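Local coordinates for Alpha/beta hydrolase fold protein (Nakamurella multipartita, PDB 4Y7D) that is probably a hydrolase of the alpha/beta hydrolase fold, with no specific substrate assigned, at residues Leu154-Arg157 with Met158-Met162. Sequence-based numbering, arbitrary orientation.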
loop_
_atom_site.group_PDB
_atom_site.type_symbol
_atom_site.label_atom_id
_atom_site.label_comp_id
_atom_site.label_asym_id
_atom_site.label_seq_id
_atom_site.Cartn_x
_atom_site.Cartn_y
_atom_site.Cartn_z
ATOM N N LEU A 154 -10.514 -20.930 5.022
ATOM C CA LEU A 154 -11.192 -20.897 6.341
ATOM C C LEU A 154 -10.808 -19.641 7.122
ATOM O O LEU A 154 -11.680 -18.924 7.646
ATOM C CB LEU A 154 -10.838 -22.157 7.156
ATOM C CG LEU A 154 -11.232 -22.039 8.635
ATOM C CD1 LEU A 154 -12.755 -22.080 8.712
ATOM C CD2 LEU A 154 -10.600 -23.135 9.486
ATOM N N GLY A 155 -9.508 -19.350 7.185
ATOM C CA GLY A 155 -9.036 -18.110 7.801
ATOM C C GLY A 155 -9.660 -16.847 7.201
ATOM O O GLY A 155 -10.115 -15.924 7.938
ATOM N N ARG A 156 -9.641 -16.779 5.867
ATOM C CA ARG A 156 -10.317 -15.714 5.130
ATOM C C ARG A 156 -11.791 -15.532 5.561
ATOM O O ARG A 156 -12.225 -14.390 5.829
ATOM C CB ARG A 156 -10.237 -15.954 3.602
ATOM C CG ARG A 156 -10.737 -14.777 2.764
ATOM C CD ARG A 156 -10.711 -15.065 1.257
ATOM N NE ARG A 156 -11.378 -16.332 0.902
ATOM C CZ ARG A 156 -10.802 -17.403 0.326
ATOM N NH1 ARG A 156 -9.512 -17.442 -0.006
ATOM N NH2 ARG A 156 -11.550 -18.469 0.068
ATOM N N ARG A 157 -12.554 -16.623 5.632
ATOM C CA ARG A 157 -13.960 -16.560 6.025
ATOM C C ARG A 157 -14.121 -16.074 7.477
ATOM O O ARG A 157 -15.015 -15.281 7.794
ATOM C CB ARG A 157 -14.639 -17.926 5.811
ATOM C CG ARG A 157 -14.749 -18.314 4.335
ATOM C CD ARG A 157 -15.424 -19.662 4.092
ATOM N NE ARG A 157 -14.470 -20.724 3.747
ATOM C CZ ARG A 157 -14.314 -21.887 4.398
ATOM N NH1 ARG A 157 -15.041 -22.209 5.475
ATOM N NH2 ARG A 157 -13.409 -22.763 3.954
HETATM N N MSE A 158 -13.231 -16.518 8.359
HETATM C CA MSE A 158 -13.253 -16.039 9.747
HETATM C C MSE A 158 -13.005 -14.557 9.814
HETATM O O MSE A 158 -13.708 -13.862 10.520
HETATM C CB MSE A 158 -12.239 -16.783 10.606
HETATM C CG MSE A 158 -12.520 -16.510 12.068
HETATM SE SE MSE A 158 -11.359 -17.711 13.135
HETATM C CE MSE A 158 -11.109 -19.139 11.799
ATOM N N LEU A 159 -12.010 -14.049 9.085
ATOM C CA LEU A 159 -11.742 -12.601 9.080
ATOM C C LEU A 159 -12.950 -11.809 8.579
ATOM O O LEU A 159 -13.260 -10.754 9.113
ATOM C CB LEU A 159 -10.531 -12.242 8.218
ATOM C CG LEU A 159 -9.191 -12.742 8.775
ATOM C CD1 LEU A 159 -8.137 -12.668 7.713
ATOM C CD2 LEU A 159 -8.761 -11.947 9.992
ATOM N N GLN A 160 -13.600 -12.313 7.533
ATOM C CA GLN A 160 -14.798 -11.679 6.986
ATOM C C GLN A 160 -15.914 -11.622 8.008
ATOM O O GLN A 160 -16.545 -10.583 8.183
ATOM C CB GLN A 160 -15.267 -12.417 5.731
ATOM C CG GLN A 160 -14.295 -12.315 4.563
ATOM C CD GLN A 160 -14.613 -13.286 3.435
ATOM O OE1 GLN A 160 -15.514 -14.124 3.562
ATOM N NE2 GLN A 160 -13.870 -13.183 2.328
ATOM N N LEU A 161 -16.151 -12.747 8.691
ATOM C CA LEU A 161 -17.145 -12.769 9.771
ATOM C C LEU A 161 -16.774 -11.824 10.888
ATOM O O LEU A 161 -17.620 -11.121 11.414
ATOM C CB LEU A 161 -17.329 -14.182 10.350
ATOM C CG LEU A 161 -18.035 -15.240 9.518
ATOM C CD1 LEU A 161 -18.459 -16.385 10.430
ATOM C CD2 LEU A 161 -19.265 -14.669 8.808
HETATM N N MSE A 162 -15.500 -11.771 11.265
HETATM C CA MSE A 162 -15.107 -10.870 12.355
HETATM C C MSE A 162 -15.348 -9.426 11.958
HETATM O O MSE A 162 -15.827 -8.621 12.764
HETATM C CB MSE A 162 -13.643 -11.135 12.719
HETATM C CG MSE A 162 -13.475 -12.447 13.462
HETATM SE SE MSE A 162 -11.547 -12.750 13.872
HETATM C CE MSE A 162 -11.412 -11.341 15.232
HETATM O O HOH W 1 -14.209 -15.741 1.385
#
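Leu-154 through Leu-161 form successive turns of one alpha-helix, in which the amides of Met-158, Leu-159, Gln-160 and Leu-161 bond to the carbonyls of Leu-154, Gly-155, Arg-156 and Arg-157, the last with Leu-161 N 2.9 Å from Arg-157 O. One turn apart, Arg-156 and Gln-160 lie side by side and point the same way, with Gln-160 NE2 3.5 Å from Arg-156 CG. The guanidinium and amide planes are turned 43° apart, and a water links the two groups. The water oxygen accepts from Arg-156 NE (2.9 Å), in the guanidinium plane at its edge, and from Gln-160 NE2 (2.7 Å). This describes one of two conformers of Gln-160, so the bridge may be only part-time. Arg-156 leaves the backbone extended, with CG anti to N (chi1 -171°), and then bends at chi3, which turns NE to the water. Another i/i+4 pair is looser: the selenomethionine at Met-158 folds back at chi3 (-25°), which carries its CE to 4.3 Å from Leu-154 CG. Leu-159 is buried, its CG 3.4 Å from Gly-155 O. These contacts lie on helix 153-165, near whose start Gly-155 N donates to Thr-152 OG1, in the short link from helix 144-151. Arg-156 and Leu-159 both touch Asn-211 in the loop between helices 197-209 and 217-227, placing the contact in the helical region inserted between strands 124-130 and 242-247 of the central sheet, which probably corresponds to the cap (lid) of alpha/beta hydrolases.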